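Local coordinates for molybdopterin-guanine dinucleotide biosynthesis protein B (MobB) (Archaeoglobus fulgidus, PDB 2F1R), which probably binds GTP and takes part in the biosynthesis of the molybdopterin-guanine dinucleotide cofactor, at residues S105-P118 / F124-V138. Residues are numbered along the deposited sequence; the frame is centred on the assembly and turned at random.
Sequences SKAGKDRIVVVKKP and FRQGRILAVVCDERV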
ATOM      1  N   SER A 105       6.324  18.499   8.601  1.00 13.93           N
ATOM      2  CA  SER A 105       6.051  19.803   9.222  1.00 16.00           C
ATOM      3  C   SER A 105       5.839  20.950   8.219  1.00 16.42           C
ATOM      4  O   SER A 105       4.970  21.839   8.402  1.00 17.15           O
ATOM      5  CB  SER A 105       7.154  20.182  10.200  1.00 15.95           C
ATOM      6  OG  SER A 105       6.791  21.431  10.767  1.00 21.06           O
ATOM      7  N   LYS A 106       6.582  20.904   7.117  1.00 17.25           N
ATOM      8  CA  LYS A 106       6.551  22.011   6.154  1.00 17.65           C
ATOM      9  C   LYS A 106       5.339  21.997   5.239  1.00 17.67           C
ATOM     10  O   LYS A 106       5.133  22.938   4.427  1.00 18.03           O
ATOM     11  CB  LYS A 106       7.864  22.122   5.378  1.00 18.76           C
ATOM     12  CG  LYS A 106       9.143  21.994   6.231  1.00 21.51           C
ATOM     13  CD  LYS A 106       9.432  23.251   7.041  1.00 28.64           C
ATOM     14  CE  LYS A 106      10.869  23.268   7.660  1.00 28.55           C
ATOM     15  NZ  LYS A 106      11.985  23.039   6.683  1.00 33.24           N
ATOM     16  N   ALA A 107       4.475  20.997   5.416  1.00 16.03           N
ATOM     17  CA  ALA A 107       3.227  20.974   4.672  1.00 15.35           C
ATOM     18  C   ALA A 107       2.148  21.871   5.240  1.00 14.75           C
ATOM     19  O   ALA A 107       1.114  22.059   4.570  1.00 13.82           O
ATOM     20  CB  ALA A 107       2.710  19.539   4.498  1.00 16.63           C
ATOM     21  N   GLY A 108       2.376  22.427   6.456  1.00 13.84           N
ATOM     22  CA  GLY A 108       1.471  23.421   7.039  1.00 11.88           C
ATOM     23  C   GLY A 108       0.154  22.930   7.625  1.00 11.80           C
ATOM     24  O   GLY A 108      -0.701  23.743   7.958  1.00 12.57           O
ATOM     25  N   LYS A 109      -0.028  21.609   7.768  1.00 11.23           N
ATOM     26  CA  LYS A 109      -1.209  21.087   8.470  1.00  9.91           C
ATOM     27  C   LYS A 109      -1.191  21.481   9.939  1.00  8.84           C
ATOM     28  O   LYS A 109      -0.107  21.632  10.513  1.00  9.73           O
ATOM     29  CB  LYS A 109      -1.308  19.552   8.378  1.00  8.55           C
ATOM     30  CG  LYS A 109      -1.300  18.956   7.007  1.00 10.62           C
ATOM     31  CD  LYS A 109      -2.455  19.489   6.086  1.00  9.40           C
ATOM     32  CE  LYS A 109      -2.466  18.700   4.783  1.00 14.05           C
ATOM     33  NZ  LYS A 109      -3.282  19.399   3.772  1.00 14.20           N
ATOM     34  N   ASP A 110      -2.370  21.636  10.564  1.00  7.99           N
ATOM     35  CA  ASP A 110      -2.437  21.775  12.030  1.00  8.15           C
ATOM     36  C   ASP A 110      -1.516  20.732  12.673  1.00  7.94           C
ATOM     37  O   ASP A 110      -1.445  19.638  12.144  1.00  8.58           O
ATOM     38  CB  ASP A 110      -3.857  21.495  12.511  1.00  8.52           C
ATOM     39  CG  ASP A 110      -4.852  22.570  12.036  1.00 13.03           C
ATOM     40  OD1 ASP A 110      -4.406  23.538  11.366  1.00 16.25           O
ATOM     41  OD2 ASP A 110      -6.056  22.400  12.321  1.00 17.66           O
ATOM     42  N   ARG A 111      -0.869  21.031  13.808  1.00  6.90           N
ATOM     43  CA  ARG A 111       0.135  20.126  14.386  1.00  5.79           C
ATOM     44  C   ARG A 111       0.140  20.102  15.892  1.00  7.26           C
ATOM     45  O   ARG A 111      -0.107  21.123  16.555  1.00  5.82           O
ATOM     46  CB  ARG A 111       1.570  20.475  13.899  1.00  5.59           C
ATOM     47  CG  ARG A 111       2.204  21.831  14.399  1.00  5.07           C
ATOM     48  CD  ARG A 111       1.953  23.023  13.410  1.00  6.95           C
ATOM     49  NE  ARG A 111       1.962  22.547  12.014  1.00  7.46           N
ATOM     50  CZ  ARG A 111       3.046  22.438  11.271  1.00  6.86           C
ATOM     51  NH1 ARG A 111       4.224  22.823  11.737  1.00  7.61           N
ATOM     52  NH2 ARG A 111       2.939  22.001  10.039  1.00  9.19           N
ATOM     53  N   ILE A 112       0.491  18.930  16.410  1.00  7.61           N
ATOM     54  CA  ILE A 112       0.959  18.804  17.770  1.00  7.65           C
ATOM     55  C   ILE A 112       2.461  18.752  17.744  1.00  8.35           C
ATOM     56  O   ILE A 112       3.035  17.966  16.974  1.00  9.11           O
ATOM     57  CB  ILE A 112       0.313  17.583  18.465  1.00  8.32           C
ATOM     58  CG1 ILE A 112      -1.226  17.780  18.521  1.00  6.08           C
ATOM     59  CG2 ILE A 112       0.927  17.362  19.866  1.00  9.26           C
ATOM     60  CD1 ILE A 112      -1.967  16.634  19.249  1.00  7.41           C
ATOM     61  N   VAL A 113       3.099  19.613  18.553  1.00  7.81           N
ATOM     62  CA  VAL A 113       4.561  19.802  18.527  1.00  7.91           C
ATOM     63  C   VAL A 113       5.171  19.112  19.723  1.00  8.03           C
ATOM     64  O   VAL A 113       4.847  19.497  20.854  1.00  8.78           O
ATOM     65  CB  VAL A 113       4.980  21.307  18.582  1.00  8.55           C
ATOM     66  CG1 VAL A 113       6.547  21.452  18.687  1.00  8.89           C
ATOM     67  CG2 VAL A 113       4.443  22.058  17.371  1.00  7.75           C
ATOM     68  N   VAL A 114       6.023  18.103  19.495  1.00  8.12           N
ATOM     69  CA  VAL A 114       6.651  17.348  20.574  1.00  9.57           C
ATOM     70  C   VAL A 114       8.142  17.659  20.656  1.00 11.48           C
ATOM     71  O   VAL A 114       8.906  17.315  19.730  1.00 11.26           O
ATOM     72  CB  VAL A 114       6.432  15.834  20.405  1.00 10.02           C
ATOM     73  CG1 VAL A 114       6.958  15.081  21.617  1.00  8.58           C
ATOM     74  CG2 VAL A 114       4.958  15.533  20.179  1.00  4.90           C
ATOM     75  N   VAL A 115       8.530  18.351  21.724  1.00 11.62           N
ATOM     76  CA  VAL A 115       9.902  18.819  21.863  1.00 10.17           C
ATOM     77  C   VAL A 115      10.473  18.523  23.250  1.00 10.97           C
ATOM     78  O   VAL A 115       9.748  18.292  24.210  1.00  9.22           O
ATOM     79  CB  VAL A 115      10.044  20.321  21.569  1.00 10.60           C
ATOM     80  CG1 VAL A 115       9.847  20.583  20.076  1.00  9.49           C
ATOM     81  CG2 VAL A 115       9.073  21.177  22.420  1.00  9.54           C
ATOM     82  N   LYS A 116      11.794  18.492  23.308  1.00 11.42           N
ATOM     83  CA  LYS A 116      12.518  18.423  24.560  1.00 13.67           C
ATOM     84  C   LYS A 116      12.601  19.770  25.301  1.00 11.65           C
ATOM     85  O   LYS A 116      12.390  19.862  26.508  1.00 13.02           O
ATOM     86  CB  LYS A 116      13.954  17.926  24.283  1.00 14.47           C
ATOM     87  CG  LYS A 116      14.683  17.594  25.619  1.00 19.31           C
ATOM     88  CD  LYS A 116      14.270  16.216  26.189  1.00 24.44           C
ATOM     89  CE  LYS A 116      15.209  15.810  27.307  1.00 24.85           C
ATOM     90  NZ  LYS A 116      16.401  16.680  27.069  1.00 29.65           N
ATOM     91  N   LYS A 117      12.923  20.814  24.572  1.00 12.06           N
ATOM     92  CA  LYS A 117      13.121  22.150  25.142  1.00 13.03           C
ATOM     93  C   LYS A 117      12.054  23.055  24.607  1.00 12.57           C
ATOM     94  O   LYS A 117      11.760  22.999  23.416  1.00 12.88           O
ATOM     95  CB  LYS A 117      14.470  22.714  24.672  1.00 12.97           C
ATOM     96  CG  LYS A 117      15.660  21.794  24.835  1.00 17.15           C
ATOM     97  CD  LYS A 117      16.834  22.375  24.049  1.00 25.65           C
ATOM     98  CE  LYS A 117      18.006  21.395  24.010  1.00 33.08           C
ATOM     99  NZ  LYS A 117      17.608  19.972  24.388  1.00 37.16           N
ATOM    100  N   PRO A 118      11.519  23.956  25.440  1.00 13.79           N
ATOM    101  CA  PRO A 118      10.415  24.854  24.994  1.00 14.23           C
ATOM    102  C   PRO A 118      10.755  25.762  23.781  1.00 14.80           C
ATOM    103  O   PRO A 118       9.898  25.985  22.932  1.00 15.85           O
ATOM    104  CB  PRO A 118      10.108  25.714  26.230  1.00 15.09           C
ATOM    105  CG  PRO A 118      10.853  25.073  27.377  1.00 15.01           C
ATOM    106  CD  PRO A 118      11.970  24.246  26.819  1.00 14.77           C
ATOM    107  N   PHE A 124       8.556  25.111  14.460  1.00 12.85           N
ATOM    108  CA  PHE A 124       7.412  24.358  13.962  1.00 11.90           C
ATOM    109  C   PHE A 124       6.147  25.181  13.781  1.00 12.76           C
ATOM    110  O   PHE A 124       5.065  24.658  13.917  1.00 12.81           O
ATOM    111  CB  PHE A 124       7.181  23.103  14.835  1.00 10.95           C
ATOM    112  CG  PHE A 124       8.410  22.212  14.915  1.00 11.43           C
ATOM    113  CD1 PHE A 124       8.693  21.303  13.903  1.00  7.41           C
ATOM    114  CD2 PHE A 124       9.334  22.363  15.969  1.00  6.29           C
ATOM    115  CE1 PHE A 124       9.863  20.516  13.949  1.00  8.51           C
ATOM    116  CE2 PHE A 124      10.508  21.579  16.020  1.00 10.56           C
ATOM    117  CZ  PHE A 124      10.768  20.655  15.002  1.00  9.70           C
ATOM    118  N   ARG A 125       6.309  26.454  13.408  1.00 14.16           N
ATOM    119  CA  ARG A 125       5.209  27.377  13.174  1.00 15.76           C
ATOM    120  C   ARG A 125       4.657  27.415  11.741  1.00 15.03           C
ATOM    121  O   ARG A 125       4.017  28.390  11.371  1.00 14.79           O
ATOM    122  CB  ARG A 125       5.621  28.813  13.590  1.00 15.71           C
ATOM    123  CG  ARG A 125       6.038  28.938  15.045  1.00 18.77           C
ATOM    124  CD  ARG A 125       6.209  30.409  15.559  1.00 19.08           C
ATOM    125  NE  ARG A 125       6.167  30.314  17.028  1.00 31.44           N
ATOM    126  CZ  ARG A 125       5.050  30.353  17.784  1.00 34.58           C
ATOM    127  NH1 ARG A 125       3.859  30.586  17.233  1.00 36.46           N
ATOM    128  NH2 ARG A 125       5.121  30.191  19.109  1.00 35.02           N
ATOM    129  N   GLN A 126       4.901  26.384  10.932  1.00 15.27           N
ATOM    130  CA  GLN A 126       4.438  26.384   9.528  1.00 14.57           C
ATOM    131  C   GLN A 126       2.922  26.161   9.364  1.00 14.31           C
ATOM    132  O   GLN A 126       2.338  26.498   8.328  1.00 14.09           O
ATOM    133  CB  GLN A 126       5.201  25.334   8.723  1.00 14.28           C
ATOM    134  CG  GLN A 126       6.765  25.519   8.753  1.00 16.51           C
ATOM    135  CD  GLN A 126       7.439  24.723   9.860  1.00 18.19           C
ATOM    136  OE1 GLN A 126       6.783  24.211  10.771  1.00 12.92           O
ATOM    137  NE2 GLN A 126       8.769  24.652   9.807  1.00 17.44           N
ATOM    138  N   GLY A 127       2.300  25.565  10.372  1.00 13.86           N
ATOM    139  CA  GLY A 127       0.832  25.484  10.434  1.00 12.65           C
ATOM    140  C   GLY A 127       0.356  25.830  11.821  1.00 12.51           C
ATOM    141  O   GLY A 127       1.155  26.214  12.668  1.00 11.28           O
ATOM    142  N   ARG A 128      -0.942  25.673  12.060  1.00 12.75           N
ATOM    143  CA  ARG A 128      -1.514  25.967  13.372  1.00 14.33           C
ATOM    144  C   ARG A 128      -1.099  24.983  14.466  1.00 13.37           C
ATOM    145  O   ARG A 128      -1.286  23.758  14.319  1.00 12.05           O
ATOM    146  CB  ARG A 128      -3.044  26.036  13.289  1.00 16.21           C
ATOM    147  CG  ARG A 128      -3.648  26.765  14.456  1.00 23.48           C
ATOM    148  CD  ARG A 128      -5.103  27.181  14.168  1.00 31.12           C
ATOM    149  NE  ARG A 128      -5.987  26.387  15.000  1.00 39.02           N
ATOM    150  CZ  ARG A 128      -6.968  25.608  14.550  1.00 43.50           C
ATOM    151  NH1 ARG A 128      -7.226  25.525  13.234  1.00 43.21           N
ATOM    152  NH2 ARG A 128      -7.705  24.929  15.437  1.00 44.25           N
ATOM    153  N   ILE A 129      -0.532  25.535  15.552  1.00 11.80           N
ATOM    154  CA  ILE A 129      -0.100  24.722  16.686  1.00 11.88           C
ATOM    155  C   ILE A 129      -1.313  24.528  17.590  1.00 12.43           C
ATOM    156  O   ILE A 129      -1.868  25.483  18.153  1.00 11.03           O
ATOM    157  CB  ILE A 129       1.144  25.297  17.448  1.00 11.29           C
ATOM    158  CG1 ILE A 129       2.384  25.292  16.525  1.00 11.02           C
ATOM    159  CG2 ILE A 129       1.413  24.516  18.762  1.00 12.43           C
ATOM    160  CD1 ILE A 129       3.508  26.228  17.004  1.00 11.66           C
ATOM    161  N   LEU A 130      -1.691  23.265  17.735  1.00 11.78           N
ATOM    162  CA  LEU A 130      -2.870  22.923  18.483  1.00 11.95           C
ATOM    163  C   LEU A 130      -2.479  22.657  19.906  1.00 11.38           C
ATOM    164  O   LEU A 130      -3.271  22.935  20.849  1.00 10.62           O
ATOM    165  CB  LEU A 130      -3.518  21.663  17.888  1.00 11.68           C
ATOM    166  CG  LEU A 130      -4.078  21.769  16.465  1.00 12.25           C
ATOM    167  CD1 LEU A 130      -4.792  20.542  16.092  1.00 12.92           C
ATOM    168  CD2 LEU A 130      -4.974  23.001  16.314  1.00 17.85           C
ATOM    169  N   ALA A 131      -1.279  22.064  20.068  1.00 10.64           N
ATOM    170  CA  ALA A 131      -0.763  21.791  21.413  1.00  9.63           C
ATOM    171  C   ALA A 131       0.701  21.455  21.364  1.00 10.12           C
ATOM    172  O   ALA A 131       1.232  21.064  20.305  1.00 10.11           O
ATOM    173  CB  ALA A 131      -1.539  20.641  22.056  1.00 10.46           C
ATOM    174  N   VAL A 132       1.360  21.594  22.514  1.00 10.19           N
ATOM    175  CA  VAL A 132       2.764  21.309  22.603  1.00  9.64           C
ATOM    176  C   VAL A 132       2.904  20.209  23.615  1.00  9.98           C
ATOM    177  O   VAL A 132       2.272  20.274  24.691  1.00 11.74           O
ATOM    178  CB  VAL A 132       3.608  22.568  22.986  1.00 11.10           C
ATOM    179  CG1 VAL A 132       5.087  22.182  23.258  1.00  8.67           C
ATOM    180  CG2 VAL A 132       3.509  23.709  21.863  1.00  9.51           C
ATOM    181  N   VAL A 133       3.706  19.193  23.275  1.00  9.99           N
ATOM    182  CA  VAL A 133       4.049  18.115  24.222  1.00  8.93           C
ATOM    183  C   VAL A 133       5.511  18.284  24.686  1.00  9.09           C
ATOM    184  O   VAL A 133       6.436  18.232  23.897  1.00  7.63           O
ATOM    185  CB  VAL A 133       3.783  16.750  23.633  1.00  9.29           C
ATOM    186  CG1 VAL A 133       4.176  15.653  24.606  1.00  8.60           C
ATOM    187  CG2 VAL A 133       2.300  16.637  23.267  1.00  9.80           C
ATOM    188  N   CYS A 134       5.688  18.512  25.981  1.00 10.04           N
ATOM    189  CA  CYS A 134       6.988  18.850  26.538  1.00 11.11           C
ATOM    190  C   CYS A 134       6.948  18.584  28.046  1.00 11.83           C
ATOM    191  O   CYS A 134       5.980  18.938  28.736  1.00 12.34           O
ATOM    192  CB  CYS A 134       7.289  20.313  26.258  1.00 10.35           C
ATOM    193  SG  CYS A 134       8.964  20.782  26.747  1.00 11.91           S
ATOM    194  N   ASP A 135       7.959  17.918  28.566  1.00 11.76           N
ATOM    195  CA  ASP A 135       8.027  17.682  30.037  1.00 14.63           C
ATOM    196  C   ASP A 135       8.129  18.939  30.908  1.00 13.53           C
ATOM    197  O   ASP A 135       7.694  18.969  32.055  1.00 15.22           O
ATOM    198  CB  ASP A 135       9.119  16.651  30.356  1.00 15.26           C
ATOM    199  CG  ASP A 135       8.641  15.219  30.095  1.00 19.49           C
ATOM    200  OD1 ASP A 135       7.429  14.938  30.250  1.00 24.25           O
ATOM    201  OD2 ASP A 135       9.471  14.366  29.766  1.00 25.73           O
ATOM    202  N   GLU A 136       8.713  19.967  30.329  1.00 13.97           N
ATOM    203  CA  GLU A 136       8.807  21.291  30.907  1.00 13.59           C
ATOM    204  C   GLU A 136       7.635  22.128  30.382  1.00 14.53           C
ATOM    205  O   GLU A 136       7.321  22.107  29.178  1.00 13.39           O
ATOM    206  CB  GLU A 136      10.126  21.925  30.461  1.00 12.25           C
ATOM    207  CG  GLU A 136      10.436  23.207  31.192  1.00 13.83           C
ATOM    208  CD  GLU A 136      11.698  23.920  30.698  1.00 14.42           C
ATOM    209  OE1 GLU A 136      11.815  25.079  31.116  1.00 13.10           O
ATOM    210  OE2 GLU A 136      12.520  23.357  29.896  1.00 13.70           O
ATOM    211  N   ARG A 137       6.982  22.853  31.284  1.00 15.70           N
ATOM    212  CA  ARG A 137       5.929  23.772  30.885  1.00 18.53           C
ATOM    213  C   ARG A 137       6.334  24.734  29.786  1.00 17.67           C
ATOM    214  O   ARG A 137       7.427  25.290  29.775  1.00 18.05           O
ATOM    215  CB  ARG A 137       5.332  24.506  32.104  1.00 18.92           C
ATOM    216  CG  ARG A 137       4.666  25.851  31.833  1.00 21.95           C
ATOM    217  CD  ARG A 137       4.105  26.492  33.172  1.00 23.17           C
ATOM    218  NE  ARG A 137       2.887  25.791  33.591  1.00 31.10           N
ATOM    219  CZ  ARG A 137       1.680  26.079  33.096  1.00 34.04           C
ATOM    220  NH1 ARG A 137       1.563  27.072  32.193  1.00 33.82           N
ATOM    221  NH2 ARG A 137       0.603  25.392  33.496  1.00 32.45           N
ATOM    222  N   VAL A 138       5.419  24.892  28.842  1.00 18.02           N
ATOM    223  CA  VAL A 138       5.593  25.761  27.709  1.00 18.94           C
ATOM    224  C   VAL A 138       4.495  26.861  27.772  1.00 19.42           C
ATOM    225  O   VAL A 138       3.352  26.564  28.109  1.00 19.24           O
ATOM    226  CB  VAL A 138       5.516  24.892  26.416  1.00 19.94           C
ATOM    227  CG1 VAL A 138       5.084  25.676  25.212  1.00 19.71           C
ATOM    228  CG2 VAL A 138       6.907  24.160  26.168  1.00 20.81           C
TER
HETATM  229  O   HOH W   1       9.612  22.435  10.759  1.00 22.99           O
HETATM  230  O   HOH W   2      -2.491  24.609   9.981  1.00 12.09           O
HETATM  231  O   HOH W   3      13.310  20.875  28.954  1.00 27.58           O
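One face of the R111 guanidinium is covered by the Q126-G127 peptide, with G127 N 3.3 Å above its plane and over its centre. Around its edge the group is gripped by oxygens. K109 O, in plane, takes both NE and NH2, the NE bond being 2.7 Å; S105 O, also in plane, receives a nearly straight bond from NH2 (173°). NH1 bonds S105 OG, tilted from the guanidinium plane, reaches across to F124 O at 3.0 Å, approaching from above that carbonyl's plane, and makes a further weak bond to Q126 OE1. The chain gets there by bending at chi2 and chi3 after CG is placed between the backbone N and the carbonyl carbon (chi1 68°). Were R111 cut back to an alanine, K109 O and F124 O would probably lose the guanidinium donor, loosening the 105-109 turn from the backbone at 124-127. The F124 ring has S105 OG at its edge, while V113 CG1 and V115 CG1 approach it obliquely. The F124 side chain touches the putative P-loop that follows strand 4-9; strand 111-114 lies between that strand and 129-133 in the parallel sheet, consistent with a P-loop NTPase fold. Backbone bonds join R111 N to R128 O, L130 N to R111 O, V113 N to A131 O, V133 N to V113 O and V115 N to V133 O, with a beta bulge at L130, where the register slips by one residue. On one face of the sheet V113 CG2 packs on I129 CG1 (3.9 Å); on the other, I112 CG2 meets V133 CG2 at 3.7 Å, under helix 149-160. At the start of the strands D110 and R128 run side by side, the carboxylate over a guanidinium face, with OD2 3.5 Å from NH1 as a purely electrostatic pair. Beyond the C-terminal ends of the two strands, P118 CB rests on V138 CG2 at 3.6 Å.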